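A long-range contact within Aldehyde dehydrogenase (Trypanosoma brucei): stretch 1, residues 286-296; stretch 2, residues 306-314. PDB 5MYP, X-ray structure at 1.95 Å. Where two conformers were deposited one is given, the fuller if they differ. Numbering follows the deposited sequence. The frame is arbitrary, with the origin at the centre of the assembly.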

ATOM      1  N   MET A 286      -8.351  40.195   5.757  1.00 20.92           N
ATOM      2  CA  MET A 286      -9.056  38.981   6.192  1.00 21.34           C
ATOM      3  C   MET A 286      -9.456  38.975   7.672  1.00 21.63           C
ATOM      4  O   MET A 286     -10.524  38.471   8.015  1.00 21.35           O
ATOM      5  CB  MET A 286      -8.229  37.733   5.865  1.00 21.39           C
ATOM      6  CG  MET A 286      -8.120  37.482   4.375  1.00 21.30           C
ATOM      7  SD  MET A 286      -7.129  36.032   3.955  1.00 21.43           S
ATOM      8  CE  MET A 286      -6.836  36.335   2.216  1.00 21.38           C
ATOM      9  N   LEU A 287      -8.611  39.520   8.545  1.00 21.90           N
ATOM     10  CA  LEU A 287      -8.889  39.519   9.986  1.00 22.53           C
ATOM     11  C   LEU A 287      -9.653  40.752  10.456  1.00 22.84           C
ATOM     12  O   LEU A 287     -10.369  40.682  11.459  1.00 22.43           O
ATOM     13  CB  LEU A 287      -7.591  39.384  10.782  1.00 22.71           C
ATOM     14  CG  LEU A 287      -6.800  38.103  10.509  1.00 23.04           C
ATOM     15  CD1 LEU A 287      -5.504  38.094  11.296  1.00 23.37           C
ATOM     16  CD2 LEU A 287      -7.622  36.853  10.815  1.00 23.09           C
ATOM     17  N   GLY A 288      -9.495  41.866   9.744  1.00 23.28           N
ATOM     18  CA  GLY A 288     -10.147  43.126  10.102  1.00 24.19           C
ATOM     19  C   GLY A 288      -9.331  43.944  11.086  1.00 24.78           C
ATOM     20  O   GLY A 288      -8.591  43.397  11.901  1.00 23.93           O
ATOM     21  N   ASP A 289      -9.504  45.262  11.016  1.00 25.73           N
ATOM     22  CA  ASP A 289      -8.731  46.221  11.807  1.00 26.16           C
ATOM     23  C   ASP A 289      -9.022  46.099  13.306  1.00 24.56           C
ATOM     24  O   ASP A 289      -8.092  46.081  14.119  1.00 23.63           O
ATOM     25  CB  ASP A 289      -9.023  47.650  11.315  1.00 27.64           C
ATOM     26  CG  ASP A 289      -8.113  48.704  11.944  1.00 29.73           C
ATOM     27  OD1 ASP A 289      -6.885  48.485  12.046  1.00 31.87           O
ATOM     28  OD2 ASP A 289      -8.631  49.777  12.317  1.00 31.91           O
ATOM     29  N   LYS A 290     -10.304  46.005  13.665  1.00 23.73           N
ATOM     30  CA  LYS A 290     -10.706  45.970  15.077  1.00 23.41           C
ATOM     31  C   LYS A 290     -10.138  44.761  15.823  1.00 22.26           C
ATOM     32  O   LYS A 290      -9.634  44.909  16.938  1.00 21.56           O
ATOM     33  CB  LYS A 290     -12.230  46.015  15.238  1.00 24.08           C
ATOM     34  CG  LYS A 290     -12.667  46.191  16.688  1.00 24.80           C
ATOM     35  CD  LYS A 290     -14.123  46.605  16.834  1.00 25.47           C
ATOM     36  CE  LYS A 290     -14.495  46.702  18.303  1.00 25.56           C
ATOM     37  NZ  LYS A 290     -15.768  47.437  18.525  1.00 26.16           N
ATOM     38  N   PHE A 291     -10.218  43.580  15.210  1.00 21.26           N
ATOM     39  CA  PHE A 291      -9.659  42.360  15.810  1.00 20.70           C
ATOM     40  C   PHE A 291      -8.168  42.533  16.114  1.00 20.05           C
ATOM     41  O   PHE A 291      -7.732  42.283  17.238  1.00 19.28           O
ATOM     42  CB  PHE A 291      -9.884  41.138  14.905  1.00 20.77           C
ATOM     43  CG  PHE A 291      -9.202  39.889  15.396  1.00 20.68           C
ATOM     44  CD1 PHE A 291      -9.765  39.129  16.417  1.00 20.86           C
ATOM     45  CD2 PHE A 291      -7.985  39.478  14.851  1.00 20.93           C
ATOM     46  CE1 PHE A 291      -9.134  37.976  16.874  1.00 20.76           C
ATOM     47  CE2 PHE A 291      -7.351  38.334  15.308  1.00 20.66           C
ATOM     48  CZ  PHE A 291      -7.928  37.586  16.323  1.00 20.65           C
ATOM     49  N   LEU A 292      -7.407  42.974  15.114  1.00 19.78           N
ATOM     50  CA  LEU A 292      -5.963  43.169  15.266  1.00 20.37           C
ATOM     51  C   LEU A 292      -5.618  44.242  16.300  1.00 20.49           C
ATOM     52  O   LEU A 292      -4.743  44.030  17.134  1.00 20.24           O
ATOM     53  CB  LEU A 292      -5.304  43.490  13.916  1.00 20.52           C
ATOM     54  CG  LEU A 292      -5.210  42.327  12.924  1.00 20.63           C
ATOM     55  CD1 LEU A 292      -4.771  42.825  11.550  1.00 20.77           C
ATOM     56  CD2 LEU A 292      -4.270  41.246  13.439  1.00 20.67           C
ATOM     57  N   LYS A 293      -6.323  45.374  16.259  1.00 20.92           N
ATOM     58  CA  LYS A 293      -6.118  46.449  17.241  1.00 21.45           C
ATOM     59  C   LYS A 293      -6.337  45.989  18.685  1.00 20.95           C
ATOM     60  O   LYS A 293      -5.545  46.334  19.572  1.00 20.16           O
ATOM     61  CB  LYS A 293      -7.029  47.645  16.948  1.00 22.25           C
ATOM     62  CG  LYS A 293      -6.556  48.518  15.801  1.00 23.32           C
ATOM     63  CD  LYS A 293      -7.608  49.560  15.467  1.00 24.33           C
ATOM     64  CE  LYS A 293      -7.023  50.749  14.728  1.00 24.93           C
ATOM     65  NZ  LYS A 293      -8.109  51.692  14.336  1.00 25.38           N
ATOM     66  N   VAL A 294      -7.398  45.210  18.906  1.00 20.90           N
ATOM     67  CA  VAL A 294      -7.717  44.684  20.240  1.00 21.24           C
ATOM     68  C   VAL A 294      -6.654  43.682  20.692  1.00 21.95           C
ATOM     69  O   VAL A 294      -6.190  43.736  21.832  1.00 21.85           O
ATOM     70  CB  VAL A 294      -9.137  44.049  20.300  1.00 21.12           C
ATOM     71  CG1 VAL A 294      -9.388  43.354  21.635  1.00 21.05           C
ATOM     72  CG2 VAL A 294     -10.204  45.114  20.064  1.00 21.00           C
ATOM     73  N   LEU A 295      -6.271  42.785  19.788  1.00 22.85           N
ATOM     74  CA  LEU A 295      -5.217  41.807  20.063  1.00 23.50           C
ATOM     75  C   LEU A 295      -3.855  42.464  20.327  1.00 24.29           C
ATOM     76  O   LEU A 295      -3.121  42.020  21.217  1.00 24.02           O
ATOM     77  CB  LEU A 295      -5.110  40.801  18.907  1.00 23.30           C
ATOM     78  CG  LEU A 295      -4.306  39.523  19.123  1.00 23.23           C
ATOM     79  CD1 LEU A 295      -4.871  38.725  20.270  1.00 23.16           C
ATOM     80  CD2 LEU A 295      -4.324  38.725  17.838  1.00 23.18           C
ATOM     81  N   LYS A 296      -3.535  43.507  19.561  0.50 24.95           N
ATOM     82  CA  LYS A 296      -2.314  44.289  19.760  0.50 25.74           C
ATOM     83  C   LYS A 296      -2.299  45.076  21.076  0.50 26.07           C
ATOM     84  O   LYS A 296      -1.226  45.352  21.616  0.50 26.47           O
ATOM     85  CB  LYS A 296      -2.120  45.273  18.607  0.50 25.94           C
ATOM     86  CG  LYS A 296      -0.763  45.955  18.639  0.50 26.27           C
ATOM     87  CD  LYS A 296       0.359  44.942  18.807  0.50 26.44           C
ATOM     88  CE  LYS A 296       1.656  45.612  19.228  0.50 26.47           C
ATOM     89  NZ  LYS A 296       2.062  46.677  18.273  0.50 26.50           N
ATOM     90  N   GLN A 306     -13.354  37.825  26.476  1.00 26.95           N
ATOM     91  CA  GLN A 306     -14.666  37.536  25.894  1.00 26.59           C
ATOM     92  C   GLN A 306     -14.751  37.971  24.426  1.00 24.76           C
ATOM     93  O   GLN A 306     -15.340  37.263  23.609  1.00 23.41           O
ATOM     94  CB  GLN A 306     -15.771  38.225  26.702  1.00 28.03           C
ATOM     95  CG  GLN A 306     -17.188  37.808  26.331  1.00 29.30           C
ATOM     96  CD  GLN A 306     -18.234  38.548  27.144  1.00 30.51           C
ATOM     97  OE1 GLN A 306     -18.166  38.591  28.374  1.00 32.16           O
ATOM     98  NE2 GLN A 306     -19.208  39.140  26.461  1.00 31.49           N
ATOM     99  N   PHE A 307     -14.168  39.126  24.100  1.00 23.05           N
ATOM    100  CA  PHE A 307     -14.125  39.615  22.714  1.00 22.25           C
ATOM    101  C   PHE A 307     -13.371  38.651  21.791  1.00 21.45           C
ATOM    102  O   PHE A 307     -13.820  38.379  20.670  1.00 20.77           O
ATOM    103  CB  PHE A 307     -13.487  41.012  22.650  1.00 21.87           C
ATOM    104  CG  PHE A 307     -13.266  41.519  21.253  1.00 21.92           C
ATOM    105  CD1 PHE A 307     -14.261  42.224  20.587  1.00 21.90           C
ATOM    106  CD2 PHE A 307     -12.050  41.300  20.605  1.00 21.85           C
ATOM    107  CE1 PHE A 307     -14.053  42.694  19.295  1.00 21.86           C
ATOM    108  CE2 PHE A 307     -11.845  41.751  19.311  1.00 21.86           C
ATOM    109  CZ  PHE A 307     -12.841  42.462  18.659  1.00 21.74           C
ATOM    110  N   LEU A 308     -12.223  38.159  22.255  1.00 21.08           N
ATOM    111  CA  LEU A 308     -11.408  37.230  21.466  1.00 21.16           C
ATOM    112  C   LEU A 308     -12.063  35.855  21.328  1.00 20.88           C
ATOM    113  O   LEU A 308     -11.953  35.229  20.274  1.00 21.09           O
ATOM    114  CB  LEU A 308     -10.000  37.100  22.050  1.00 21.00           C
ATOM    115  CG  LEU A 308      -9.128  38.360  21.958  1.00 21.04           C
ATOM    116  CD1 LEU A 308      -7.837  38.165  22.738  1.00 21.04           C
ATOM    117  CD2 LEU A 308      -8.828  38.720  20.509  1.00 20.87           C
ATOM    118  N   GLU A 309     -12.752  35.398  22.373  1.00 20.93           N
ATOM    119  CA  GLU A 309     -13.496  34.128  22.308  1.00 21.25           C
ATOM    120  C   GLU A 309     -14.739  34.214  21.417  1.00 21.35           C
ATOM    121  O   GLU A 309     -15.189  33.189  20.897  1.00 21.09           O
ATOM    122  CB  GLU A 309     -13.854  33.605  23.708  1.00 21.47           C
ATOM    123  CG  GLU A 309     -12.640  33.213  24.564  1.00 21.79           C
ATOM    124  CD  GLU A 309     -11.977  31.893  24.183  1.00 22.09           C
ATOM    125  OE1 GLU A 309     -12.255  31.340  23.101  1.00 21.70           O
ATOM    126  OE2 GLU A 309     -11.158  31.395  24.982  1.00 22.58           O
ATOM    127  N   GLU A 310     -15.274  35.429  21.230  1.00 21.07           N
ATOM    128  CA  GLU A 310     -16.364  35.690  20.270  1.00 21.22           C
ATOM    129  C   GLU A 310     -15.890  36.012  18.840  1.00 20.36           C
ATOM    130  O   GLU A 310     -16.721  36.228  17.955  1.00 19.89           O
ATOM    131  CB  GLU A 310     -17.252  36.840  20.778  1.00 22.41           C
ATOM    132  CG  GLU A 310     -18.076  36.496  22.013  1.00 23.38           C
ATOM    133  CD  GLU A 310     -18.795  37.702  22.613  1.00 24.54           C
ATOM    134  OE1 GLU A 310     -18.764  38.805  22.017  1.00 25.33           O
ATOM    135  OE2 GLU A 310     -19.396  37.545  23.694  1.00 25.79           O
ATOM    136  N   SER A 311     -14.576  36.009  18.600  1.00 19.46           N
ATOM    137  CA  SER A 311     -14.018  36.389  17.298  1.00 18.81           C
ATOM    138  C   SER A 311     -14.200  35.297  16.238  1.00 18.51           C
ATOM    139  O   SER A 311     -14.593  34.164  16.542  1.00 18.19           O
ATOM    140  CB  SER A 311     -12.531  36.731  17.434  1.00 18.78           C
ATOM    141  OG  SER A 311     -11.734  35.568  17.589  1.00 18.47           O
ATOM    142  N   ASP A 312     -13.887  35.659  14.996  1.00 18.42           N
ATOM    143  CA  ASP A 312     -13.959  34.743  13.853  1.00 18.23           C
ATOM    144  C   ASP A 312     -12.647  33.988  13.598  1.00 17.80           C
ATOM    145  O   ASP A 312     -12.528  33.288  12.585  1.00 17.78           O
ATOM    146  CB  ASP A 312     -14.328  35.523  12.585  1.00 18.64           C
ATOM    147  CG  ASP A 312     -15.667  36.239  12.693  1.00 19.11           C
ATOM    148  OD1 ASP A 312     -16.428  35.990  13.651  1.00 19.29           O
ATOM    149  OD2 ASP A 312     -15.961  37.061  11.801  1.00 19.88           O
ATOM    150  N   TYR A 313     -11.673  34.126  14.503  1.00 17.22           N
ATOM    151  CA  TYR A 313     -10.332  33.580  14.310  1.00 17.01           C
ATOM    152  C   TYR A 313     -10.110  32.363  15.220  1.00 17.06           C
ATOM    153  O   TYR A 313     -10.307  32.465  16.433  1.00 17.14           O
ATOM    154  CB  TYR A 313      -9.287  34.653  14.592  1.00 16.54           C
ATOM    155  CG  TYR A 313      -7.881  34.201  14.287  1.00 16.17           C
ATOM    156  CD1 TYR A 313      -7.455  34.024  12.974  1.00 16.12           C
ATOM    157  CD2 TYR A 313      -6.983  33.933  15.309  1.00 15.99           C
ATOM    158  CE1 TYR A 313      -6.158  33.616  12.690  1.00 16.05           C
ATOM    159  CE2 TYR A 313      -5.691  33.520  15.041  1.00 15.95           C
ATOM    160  CZ  TYR A 313      -5.282  33.358  13.729  1.00 15.84           C
ATOM    161  OH  TYR A 313      -4.002  32.944  13.458  1.00 16.07           O
ATOM    162  N   PRO A 314      -9.695  31.211  14.644  1.00 17.30           N
ATOM    163  CA  PRO A 314      -9.576  29.987  15.452  1.00 17.49           C
ATOM    164  C   PRO A 314      -8.493  30.003  16.528  1.00 17.67           C
ATOM    165  O   PRO A 314      -7.567  30.813  16.490  1.00 17.68           O
ATOM    166  CB  PRO A 314      -9.275  28.900  14.410  1.00 17.49           C
ATOM    167  CG  PRO A 314      -9.801  29.453  13.138  1.00 17.41           C
ATOM    168  CD  PRO A 314      -9.519  30.916  13.212  1.00 17.31           C
TER

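Stretch 2 enters as the end of a helix, residues 306-309, and continues as loop or turn alongside stretch 1. No hydrogen bond joins the two stretches. The contact is made by packing of side chains, and it buries 432 Å² in total.

Gln306 does not reach stretch 1. Its side chain stays local, with NE2 donating to OE2 of Glu310 at 3.2 Å.

Phe307 points toward stretch 1 and is one of the two main elements of the contact. Val294 lies over one face of its ring. Val294 CG2 is 4.2 Å from the centroid of the Phe307 ring and 28° off the normal, a CH-pi arrangement. The closest atoms of the pair are Val294 CG1 and Phe307 CD2, 3.5 Å apart. The edge of the ring meets the helix backbone, with Phe307 CE2 4.2 Å from Phe291 CA. Lys290 adds the aliphatic part of its chain, its CE 4.2 Å from Phe307 CE1. Its charged NZ extends beyond this point and makes no contact with stretch 2.

Leu308 starts out sideways, but the end of its side chain comes nearer. It touches two residues one helical turn apart. Leu308 CD2 lies 3.7 Å from Phe291 CE1, and Leu308 CD1 lies 3.9 Å from Leu295 CD1.

Glu309 and Glu310 make no contact with stretch 1. Here the chain leaves the helix.

Ser311 points toward stretch 1. Its OG is 3.6 Å from Phe291 CE1, a packing contact. The hydroxyl is not left unpaired beside the ring: Ser311 OG donates to Leu308 O at 2.7 Å. It also accepts a weak hydrogen bond from Tyr313 N, with N to OG at 3.4 Å.

Asp312 stays out of contact. Tyr313 points toward stretch 1 again and closes the far end of the contact. Its CB packs 3.7 Å from Phe291 CZ. The Phe291 and Tyr313 rings are oblique, with centroids 5.7 Å apart and planes at 49°. Leu287 CD2 approaches Tyr313 CD1 at 3.6 Å. The Tyr313 hydroxyl is hydrogen-bonded elsewhere in the structure.

Phe291 is the common element. It touches Phe307, Leu308, Ser311 and Tyr313, and is buried. The order of partners runs in reverse: as stretch 2 advances from Leu308 to Ser311 to Tyr313, the nearest CA atoms in stretch 1 step back from Leu295 to Phe291 to Leu287. The two stretches therefore run in opposite directions through the contact.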